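PDB 3T0P: DNA polymerase III, beta subunit from Eubacterium rectale, which probably encircles DNA as a ring-shaped head-to-tail homodimer and tethers DNA polymerases and other proteins to it, giving them processivity. Local coordinates for residues V194-P208 and I224-I238. Numbering follows the deposited sequence.
Sequences VVPGKTLQEISKIIP and IVFEFENTTVVSRLI. With ACT (acetate ion), chain T; EDO (1,2-ethanediol), chain X.
With CG1 anti to the backbone N (chi1 -156°), I203 drops its CD1 methyl over one face of F226, 3.9 Å from the ring centroid, in a CH-pi contact. In F228, CG instead stands between the backbone N and the carbonyl carbon (chi1 61°), and the ring is packed on both faces and at its edge. I207 CG1 sits over the centre of one face, 3.8 Å above the plane, T231 CB lies off-centre over the opposite face, and I206 CD1 meets the ring edge 3.5 Å from F228 CZ. I206 also reaches V233 tip to tip, CD1 to CG2 at 3.8 Å. The long, branched side chains of I203 and I206 suit this face of the helix because they span the gap to the hairpin 224-236, whose flat rings and compact valine receive them.

Nearer the helix start the gap narrows and small polar residues fit. T199 OG1 donates to S235 OG at 2.7 Å, and S235 OG donates in turn to the carbonyl R236 O at 2.9 Å, so the two hydroxyls form a short chain of hydrogen bonds in a buried place. P196, the N-cap, packs its ring on that carbonyl, while I238 N bonds almost straight to V194 O at 2.8 Å.

Within the central domain, helix 197-206 thus packs on its sheet chiefly through apolar contact, while the T199-S235 bond near the helix start and the V194-I238 bond before it add directional links, which probably help set the register.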
loop_
_atom_site.group_PDB
_atom_site.type_symbol
_atom_site.label_atom_id
_atom_site.label_comp_id
_atom_site.label_asym_id
_atom_site.label_seq_id
_atom_site.Cartn_x
_atom_site.Cartn_y
_atom_site.Cartn_z
ATOM N N VAL B 194 19.615 15.502 -22.043
ATOM C CA VAL B 194 18.749 14.366 -21.780
ATOM C C VAL B 194 19.114 13.828 -20.384
ATOM O O VAL B 194 20.231 13.340 -20.156
ATOM C CB VAL B 194 18.803 13.281 -22.889
ATOM C CG1 VAL B 194 17.783 12.171 -22.624
ATOM C CG2 VAL B 194 18.572 13.890 -24.268
ATOM N N VAL B 195 18.167 13.978 -19.456
ATOM C CA VAL B 195 18.281 13.583 -18.062
ATOM C C VAL B 195 17.762 12.142 -17.909
ATOM O O VAL B 195 16.633 11.886 -18.324
ATOM C CB VAL B 195 17.516 14.560 -17.106
ATOM C CG1 VAL B 195 17.786 14.216 -15.641
ATOM C CG2 VAL B 195 17.874 16.028 -17.402
ATOM N N PRO B 196 18.530 11.222 -17.267
ATOM C CA PRO B 196 18.028 9.852 -17.062
ATOM C C PRO B 196 16.677 9.824 -16.339
ATOM O O PRO B 196 16.426 10.673 -15.483
ATOM C CB PRO B 196 19.116 9.205 -16.188
ATOM C CG PRO B 196 20.352 9.986 -16.500
ATOM C CD PRO B 196 19.890 11.385 -16.706
ATOM N N GLY B 197 15.817 8.877 -16.722
ATOM C CA GLY B 197 14.490 8.707 -16.146
ATOM C C GLY B 197 14.540 8.439 -14.664
ATOM O O GLY B 197 13.796 9.060 -13.898
ATOM N N LYS B 198 15.468 7.551 -14.243
ATOM C CA LYS B 198 15.658 7.215 -12.830
ATOM C C LYS B 198 15.970 8.475 -11.978
ATOM O O LYS B 198 15.492 8.568 -10.866
ATOM C CB LYS B 198 16.764 6.174 -12.666
ATOM C CG LYS B 198 16.836 5.570 -11.253
ATOM C CD LYS B 198 17.900 4.446 -11.143
ATOM C CE LYS B 198 19.352 4.885 -11.348
ATOM N NZ LYS B 198 19.815 5.881 -10.337
ATOM N N THR B 199 16.753 9.434 -12.504
ATOM C CA THR B 199 17.092 10.668 -11.779
ATOM C C THR B 199 15.844 11.463 -11.438
ATOM O O THR B 199 15.686 11.898 -10.310
ATOM C CB THR B 199 18.049 11.507 -12.608
ATOM O OG1 THR B 199 19.286 10.805 -12.659
ATOM C CG2 THR B 199 18.227 12.924 -12.045
ATOM N N LEU B 200 14.979 11.642 -12.427
ATOM C CA LEU B 200 13.711 12.351 -12.322
ATOM C C LEU B 200 12.740 11.613 -11.438
ATOM O O LEU B 200 12.085 12.266 -10.633
ATOM C CB LEU B 200 13.123 12.611 -13.710
ATOM C CG LEU B 200 14.045 13.448 -14.615
ATOM C CD1 LEU B 200 13.454 13.572 -15.977
ATOM C CD2 LEU B 200 14.327 14.832 -14.021
ATOM N N GLN B 201 12.692 10.272 -11.511
ATOM C CA GLN B 201 11.813 9.481 -10.632
ATOM C C GLN B 201 12.254 9.600 -9.170
ATOM O O GLN B 201 11.416 9.827 -8.302
ATOM C CB GLN B 201 11.808 8.005 -11.038
ATOM C CG GLN B 201 10.996 7.699 -12.276
ATOM C CD GLN B 201 11.290 6.322 -12.842
ATOM O OE1 GLN B 201 12.352 5.715 -12.606
ATOM N NE2 GLN B 201 10.376 5.815 -13.660
ATOM N N GLU B 202 13.569 9.505 -8.904
ATOM C CA GLU B 202 14.095 9.590 -7.533
ATOM C C GLU B 202 13.963 11.002 -6.957
ATOM O O GLU B 202 13.665 11.151 -5.770
ATOM C CB GLU B 202 15.558 9.118 -7.477
ATOM C CG GLU B 202 15.741 7.644 -7.840
ATOM C CD GLU B 202 14.788 6.664 -7.173
ATOM O OE1 GLU B 202 14.611 6.755 -5.937
ATOM O OE2 GLU B 202 14.192 5.828 -7.889
ATOM N N ILE B 203 14.137 12.031 -7.795
ATOM C CA ILE B 203 14.013 13.403 -7.308
ATOM C C ILE B 203 12.523 13.735 -6.974
ATOM O O ILE B 203 12.276 14.488 -6.026
ATOM C CB ILE B 203 14.718 14.424 -8.239
ATOM C CG1 ILE B 203 15.077 15.679 -7.463
ATOM C CG2 ILE B 203 13.960 14.734 -9.492
ATOM C CD1 ILE B 203 16.316 16.331 -7.932
ATOM N N SER B 204 11.551 13.118 -7.704
ATOM C CA SER B 204 10.126 13.235 -7.418
ATOM C C SER B 204 9.810 12.804 -5.970
ATOM O O SER B 204 8.976 13.420 -5.318
ATOM C CB SER B 204 9.310 12.372 -8.375
ATOM O OG SER B 204 9.053 13.093 -9.561
ATOM N N LYS B 205 10.496 11.769 -5.486
ATOM C CA LYS B 205 10.299 11.203 -4.144
ATOM C C LYS B 205 10.906 12.072 -3.018
ATOM O O LYS B 205 10.539 11.874 -1.870
ATOM C CB LYS B 205 10.934 9.804 -4.076
ATOM C CG LYS B 205 10.282 8.759 -4.972
ATOM C CD LYS B 205 11.058 7.463 -4.850
ATOM C CE LYS B 205 10.623 6.415 -5.823
ATOM N NZ LYS B 205 11.539 5.242 -5.775
ATOM N N ILE B 206 11.865 12.983 -3.307
ATOM C CA ILE B 206 12.476 13.747 -2.214
ATOM C C ILE B 206 12.135 15.237 -2.246
ATOM O O ILE B 206 12.456 15.948 -1.289
ATOM C CB ILE B 206 13.997 13.537 -2.129
ATOM C CG1 ILE B 206 14.752 13.906 -3.437
ATOM C CG2 ILE B 206 14.296 12.120 -1.663
ATOM C CD1 ILE B 206 16.285 13.958 -3.278
ATOM N N ILE B 207 11.487 15.709 -3.323
ATOM C CA ILE B 207 11.107 17.107 -3.487
ATOM C C ILE B 207 9.696 17.269 -2.913
ATOM O O ILE B 207 8.747 16.623 -3.381
ATOM C CB ILE B 207 11.275 17.576 -4.977
ATOM C CG1 ILE B 207 12.531 18.413 -5.129
ATOM C CG2 ILE B 207 10.088 18.335 -5.533
ATOM C CD1 ILE B 207 13.037 18.493 -6.557
ATOM N N PRO B 208 9.556 18.101 -1.856
ATOM C CA PRO B 208 8.230 18.273 -1.224
ATOM C C PRO B 208 7.176 18.793 -2.198
ATOM O O PRO B 208 6.045 18.291 -2.190
ATOM C CB PRO B 208 8.499 19.267 -0.092
ATOM C CG PRO B 208 9.955 19.101 0.215
ATOM C CD PRO B 208 10.591 18.870 -1.141
ATOM N N ILE B 224 23.988 17.303 -14.556
ATOM C CA ILE B 224 22.894 18.158 -14.126
ATOM C C ILE B 224 22.931 18.128 -12.595
ATOM O O ILE B 224 23.136 17.068 -12.011
ATOM C CB ILE B 224 21.514 17.812 -14.723
ATOM C CG1 ILE B 224 20.459 18.883 -14.321
ATOM C CG2 ILE B 224 21.062 16.369 -14.378
ATOM C CD1 ILE B 224 19.183 18.921 -15.253
ATOM N N VAL B 225 22.793 19.296 -11.964
ATOM C CA VAL B 225 22.799 19.476 -10.510
ATOM C C VAL B 225 21.496 20.173 -10.106
ATOM O O VAL B 225 21.100 21.155 -10.724
ATOM C CB VAL B 225 24.060 20.266 -10.039
ATOM C CG1 VAL B 225 24.055 20.503 -8.525
ATOM C CG2 VAL B 225 25.355 19.577 -10.488
ATOM N N PHE B 226 20.818 19.625 -9.099
ATOM C CA PHE B 226 19.611 20.161 -8.488
ATOM C C PHE B 226 19.923 20.498 -7.053
ATOM O O PHE B 226 20.403 19.631 -6.338
ATOM C CB PHE B 226 18.458 19.134 -8.519
ATOM C CG PHE B 226 18.054 18.639 -9.875
ATOM C CD1 PHE B 226 18.699 17.551 -10.458
ATOM C CD2 PHE B 226 16.984 19.213 -10.549
ATOM C CE1 PHE B 226 18.310 17.083 -11.711
ATOM C CE2 PHE B 226 16.596 18.738 -11.793
ATOM C CZ PHE B 226 17.270 17.684 -12.370
ATOM N N GLU B 227 19.676 21.742 -6.626
ATOM C CA GLU B 227 19.849 22.138 -5.224
ATOM C C GLU B 227 18.531 22.609 -4.663
ATOM O O GLU B 227 17.845 23.391 -5.296
ATOM C CB GLU B 227 20.882 23.245 -5.022
ATOM C CG GLU B 227 22.161 23.130 -5.809
ATOM C CD GLU B 227 23.122 24.191 -5.319
ATOM O OE1 GLU B 227 22.728 25.379 -5.295
ATOM O OE2 GLU B 227 24.203 23.816 -4.816
ATOM N N PHE B 228 18.189 22.141 -3.488
ATOM C CA PHE B 228 16.970 22.497 -2.784
ATOM C C PHE B 228 17.179 22.171 -1.325
ATOM O O PHE B 228 17.739 21.120 -1.011
ATOM C CB PHE B 228 15.728 21.778 -3.378
ATOM C CG PHE B 228 15.775 20.274 -3.327
ATOM C CD1 PHE B 228 16.544 19.552 -4.238
ATOM C CD2 PHE B 228 15.078 19.573 -2.343
ATOM C CE1 PHE B 228 16.610 18.154 -4.172
ATOM C CE2 PHE B 228 15.132 18.170 -2.288
ATOM C CZ PHE B 228 15.888 17.469 -3.210
ATOM N N GLU B 229 16.772 23.104 -0.441
ATOM C CA GLU B 229 16.874 23.026 1.023
ATOM C C GLU B 229 18.337 22.722 1.392
ATOM O O GLU B 229 19.186 23.530 1.032
ATOM C CB GLU B 229 15.855 22.020 1.605
ATOM C CG GLU B 229 14.442 22.271 1.100
ATOM C CD GLU B 229 13.370 21.246 1.443
ATOM O OE1 GLU B 229 13.702 20.065 1.715
ATOM O OE2 GLU B 229 12.176 21.625 1.376
ATOM N N ASN B 230 18.658 21.565 1.987
ATOM C CA ASN B 230 20.053 21.260 2.343
ATOM C C ASN B 230 20.592 20.073 1.551
ATOM O O ASN B 230 21.542 19.411 1.991
ATOM C CB ASN B 230 20.164 20.997 3.853
ATOM C CG ASN B 230 20.175 22.273 4.649
ATOM O OD1 ASN B 230 21.177 23.013 4.676
ATOM N ND2 ASN B 230 19.029 22.588 5.244
ATOM N N THR B 231 20.001 19.839 0.363
ATOM C CA THR B 231 20.279 18.708 -0.510
ATOM C C THR B 231 20.806 19.128 -1.868
ATOM O O THR B 231 20.406 20.146 -2.420
ATOM C CB THR B 231 18.974 17.901 -0.657
ATOM O OG1 THR B 231 18.587 17.488 0.650
ATOM C CG2 THR B 231 19.115 16.660 -1.528
ATOM N N THR B 232 21.718 18.310 -2.394
ATOM C CA THR B 232 22.317 18.425 -3.718
ATOM C C THR B 232 22.149 17.081 -4.398
ATOM O O THR B 232 22.515 16.042 -3.852
ATOM C CB THR B 232 23.782 18.872 -3.643
ATOM O OG1 THR B 232 23.843 20.090 -2.910
ATOM C CG2 THR B 232 24.384 19.122 -5.012
ATOM N N VAL B 233 21.554 17.104 -5.565
ATOM C CA VAL B 233 21.372 15.944 -6.407
ATOM C C VAL B 233 22.233 16.177 -7.609
ATOM O O VAL B 233 22.155 17.258 -8.211
ATOM C CB VAL B 233 19.895 15.700 -6.767
ATOM C CG1 VAL B 233 19.772 14.592 -7.794
ATOM C CG2 VAL B 233 19.072 15.367 -5.523
ATOM N N VAL B 234 23.119 15.206 -7.917
ATOM C CA VAL B 234 23.997 15.258 -9.083
ATOM C C VAL B 234 23.744 14.038 -9.979
ATOM O O VAL B 234 23.726 12.911 -9.500
ATOM C CB VAL B 234 25.476 15.380 -8.681
ATOM C CG1 VAL B 234 26.366 15.500 -9.926
ATOM C CG2 VAL B 234 25.685 16.572 -7.752
ATOM N N SER B 235 23.541 14.265 -11.269
ATOM C CA SER B 235 23.276 13.172 -12.188
ATOM C C SER B 235 24.049 13.317 -13.458
ATOM O O SER B 235 24.209 14.428 -13.970
ATOM C CB SER B 235 21.785 13.091 -12.500
ATOM O OG SER B 235 21.462 12.127 -13.491
ATOM N N ARG B 236 24.519 12.175 -14.002
ATOM C CA ARG B 236 25.137 12.116 -15.325
ATOM C C ARG B 236 24.049 12.389 -16.353
ATOM O O ARG B 236 22.882 12.205 -16.046
ATOM C CB ARG B 236 25.751 10.747 -15.577
ATOM C CG ARG B 236 27.032 10.432 -14.797
ATOM C CD ARG B 236 27.830 9.284 -15.432
ATOM N NE ARG B 236 26.971 8.210 -15.956
ATOM C CZ ARG B 236 26.992 6.943 -15.543
ATOM N NH1 ARG B 236 27.860 6.551 -14.616
ATOM N NH2 ARG B 236 26.158 6.054 -16.070
ATOM N N LEU B 237 24.403 12.867 -17.540
ATOM C CA LEU B 237 23.443 13.115 -18.602
ATOM C C LEU B 237 23.597 12.035 -19.674
ATOM O O LEU B 237 24.652 11.424 -19.766
ATOM C CB LEU B 237 23.680 14.516 -19.205
ATOM C CG LEU B 237 23.378 15.701 -18.300
ATOM C CD1 LEU B 237 23.922 16.966 -18.911
ATOM C CD2 LEU B 237 21.870 15.824 -18.013
ATOM N N ILE B 238 22.559 11.796 -20.482
ATOM C CA ILE B 238 22.647 10.799 -21.559
ATOM C C ILE B 238 23.260 11.460 -22.806
ATOM O O ILE B 238 22.785 12.513 -23.248
ATOM C CB ILE B 238 21.278 10.151 -21.857
ATOM C CG1 ILE B 238 20.651 9.608 -20.558
ATOM C CG2 ILE B 238 21.432 9.066 -22.930
ATOM C CD1 ILE B 238 19.237 9.120 -20.660
HETATM C C ACT T . 18.680 4.328 -7.527
HETATM O O ACT T . 17.880 3.967 -6.677
HETATM O OXT ACT T . 18.598 5.467 -7.975
HETATM C CH3 ACT T . 19.703 3.329 -8.022
HETATM C C1 EDO X . 24.774 21.518 0.430
HETATM O O1 EDO X . 23.429 21.248 -0.002
HETATM C C2 EDO X . 25.714 20.380 0.038
HETATM O O2 EDO X . 25.072 19.114 0.245
HETATM O O HOH W 1 22.199 15.031 -22.565
HETATM O O HOH W 2 13.001 16.710 1.518
#